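PDB 3V7D: cell division control protein 4 from Saccharomyces cerevisiae, which serves as the substrate-recognition subunit of an SCF ubiquitin ligase, binding phosphorylated proteins such as the CDK inhibitor SIC1 for ubiquitination and degradation. Local coordinates for residues 173-178 against 232-237. The protein carries 1 engineered substitution. Residues are numbered along the deposited sequence; the frame is centred on the assembly and turned at random.
Sequences GGILVS and WKLPKE
Leu234 reaches across to both Ile175 and Val177, and one methyl does the touching: its CD1 lies 4.0 Å from CG2 of Val177 and, more loosely, 4.4 Å from CG2 of Ile175. The leucine gets there because CG stands opposite the backbone N (chi1 179°), which carries the isobutyl group out from the chain just past the end of strand 229-233. On the other side, Ile175 and Val177 sit two apart on strand 175-180, both turned to this face, while Leu176 between them points away and packs on Trp188. Ile175 divides its branches between two partners: CG2 meets Leu234, whereas CG1, set beside the backbone N (chi1 -57°), serves Glu237. Val177 and Leu234 slide past one another in opposite senses, branch alongside branch.

At the outer end the contact changes character. As modelled, Glu237 bends at its second torsion (chi2 98°), placing OE2 3.9 Å from CG1 of Ile175, a carboxylate, probably charged, against a hydrocarbon. The same OE2 makes a weak hydrogen bond to His172, just before Gly173. Glu237 is exposed, poorly ordered and touched by a crystal neighbour that may influence its position, so this edge is less firmly defined than the aliphatic part.

No hydrogen bond joins 173-178 to 232-237; the CA atoms of Val177 and Leu234 stay 8.8 Å apart, and side chains bridge the interval. Val177 also meets Val185 and Ile220, and Leu234 rests on Ala171 and Lys218, which extends the packing into both sheets. The example illustrates how neighbouring blades of a WD40 beta-propeller pack together: the second strand of the sheet containing WD 2 and the loop following strand 229-233 of WD 3 meet through aliphatic side chains.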
loop_
_atom_site.group_PDB
_atom_site.type_symbol
_atom_site.label_atom_id
_atom_site.label_comp_id
_atom_site.label_asym_id
_atom_site.label_seq_id
_atom_site.Cartn_x
_atom_site.Cartn_y
_atom_site.Cartn_z
ATOM N N GLY B 173 -9.023 -20.035 -1.512
ATOM C CA GLY B 173 -10.084 -20.954 -1.138
ATOM C C GLY B 173 -9.662 -22.051 -0.179
ATOM O O GLY B 173 -10.108 -23.188 -0.295
ATOM N N GLY B 174 -8.795 -21.709 0.769
ATOM C CA GLY B 174 -8.362 -22.660 1.775
ATOM C C GLY B 174 -7.382 -23.700 1.268
ATOM O O GLY B 174 -7.172 -24.727 1.911
ATOM N N ILE B 175 -6.779 -23.438 0.114
ATOM C CA ILE B 175 -5.786 -24.342 -0.455
ATOM C C ILE B 175 -4.392 -23.803 -0.161
ATOM O O ILE B 175 -4.145 -22.607 -0.309
ATOM C CB ILE B 175 -5.956 -24.475 -1.985
ATOM C CG1 ILE B 175 -7.367 -24.953 -2.336
ATOM C CG2 ILE B 175 -4.909 -25.414 -2.568
ATOM C CD1 ILE B 175 -7.655 -26.379 -1.912
ATOM N N LEU B 176 -3.482 -24.676 0.260
ATOM C CA LEU B 176 -2.111 -24.247 0.524
ATOM C C LEU B 176 -1.073 -25.278 0.084
ATOM O O LEU B 176 -1.361 -26.470 -0.008
ATOM C CB LEU B 176 -1.928 -23.888 2.002
ATOM C CG LEU B 176 -1.943 -25.019 3.031
ATOM C CD1 LEU B 176 -0.541 -25.287 3.538
ATOM C CD2 LEU B 176 -2.868 -24.685 4.189
ATOM N N VAL B 177 0.139 -24.801 -0.184
ATOM C CA VAL B 177 1.233 -25.658 -0.624
ATOM C C VAL B 177 2.384 -25.602 0.375
ATOM O O VAL B 177 2.714 -24.530 0.888
ATOM C CB VAL B 177 1.746 -25.226 -2.012
ATOM C CG1 VAL B 177 2.795 -26.201 -2.526
ATOM C CG2 VAL B 177 0.588 -25.122 -2.992
ATOM N N SER B 178 2.995 -26.753 0.652
ATOM C CA SER B 178 4.104 -26.826 1.602
ATOM C C SER B 178 5.348 -27.508 1.027
ATOM O O SER B 178 5.253 -28.334 0.128
ATOM C CB SER B 178 3.667 -27.556 2.874
ATOM O OG SER B 178 3.281 -28.892 2.587
ATOM N N TRP B 232 5.283 -27.082 -11.076
ATOM C CA TRP B 232 4.101 -27.932 -11.048
ATOM C C TRP B 232 2.835 -27.109 -11.244
ATOM O O TRP B 232 2.764 -25.958 -10.813
ATOM C CB TRP B 232 3.981 -28.697 -9.725
ATOM C CG TRP B 232 5.258 -28.949 -8.991
ATOM C CD1 TRP B 232 6.026 -28.030 -8.333
ATOM C CD2 TRP B 232 5.889 -30.214 -8.789
ATOM N NE1 TRP B 232 7.112 -28.646 -7.757
ATOM C CE2 TRP B 232 7.049 -29.994 -8.024
ATOM C CE3 TRP B 232 5.595 -31.520 -9.196
ATOM C CZ2 TRP B 232 7.912 -31.022 -7.652
ATOM C CZ3 TRP B 232 6.453 -32.544 -8.830
ATOM C CH2 TRP B 232 7.597 -32.289 -8.067
ATOM N N LYS B 233 1.835 -27.701 -11.889
ATOM C CA LYS B 233 0.515 -27.089 -11.953
ATOM C C LYS B 233 -0.205 -27.306 -10.628
ATOM O O LYS B 233 -0.126 -28.386 -10.048
ATOM C CB LYS B 233 -0.305 -27.673 -13.105
ATOM C CG LYS B 233 0.215 -27.293 -14.483
ATOM C CD LYS B 233 -0.667 -27.843 -15.589
ATOM C CE LYS B 233 -0.588 -29.356 -15.651
ATOM N NZ LYS B 233 0.760 -29.826 -16.076
ATOM N N LEU B 234 -0.887 -26.270 -10.143
ATOM C CA LEU B 234 -1.704 -26.386 -8.939
ATOM C C LEU B 234 -3.037 -27.033 -9.296
ATOM O O LEU B 234 -3.786 -26.501 -10.113
ATOM C CB LEU B 234 -1.947 -25.012 -8.311
ATOM C CG LEU B 234 -2.808 -24.984 -7.043
ATOM C CD1 LEU B 234 -2.077 -25.626 -5.871
ATOM C CD2 LEU B 234 -3.234 -23.561 -6.702
ATOM N N PRO B 235 -3.327 -28.196 -8.695
ATOM C CA PRO B 235 -4.557 -28.953 -8.961
ATOM C C PRO B 235 -5.828 -28.152 -8.672
ATOM O O PRO B 235 -5.881 -27.389 -7.705
ATOM C CB PRO B 235 -4.447 -30.139 -8.001
ATOM C CG PRO B 235 -2.978 -30.309 -7.788
ATOM C CD PRO B 235 -2.421 -28.918 -7.785
ATOM N N LYS B 236 -6.839 -28.335 -9.516
ATOM C CA LYS B 236 -8.117 -27.643 -9.372
ATOM C C LYS B 236 -9.027 -28.328 -8.353
ATOM O O LYS B 236 -8.824 -29.495 -8.014
ATOM C CB LYS B 236 -8.824 -27.536 -10.728
ATOM C CG LYS B 236 -8.235 -28.420 -11.828
ATOM C CD LYS B 236 -8.642 -29.885 -11.681
ATOM C CE LYS B 236 -7.978 -30.753 -12.742
ATOM N NZ LYS B 236 -6.492 -30.689 -12.657
ATOM N N GLU B 237 -10.027 -27.596 -7.868
ATOM C CA GLU B 237 -10.963 -28.126 -6.875
ATOM C C GLU B 237 -11.984 -29.082 -7.496
ATOM O O GLU B 237 -12.263 -29.018 -8.694
ATOM C CB GLU B 237 -11.676 -26.989 -6.134
ATOM C CG GLU B 237 -10.761 -26.113 -5.286
ATOM C CD GLU B 237 -10.352 -24.830 -5.990
ATOM O OE1 GLU B 237 -10.766 -24.623 -7.151
ATOM O OE2 GLU B 237 -9.617 -24.026 -5.380
#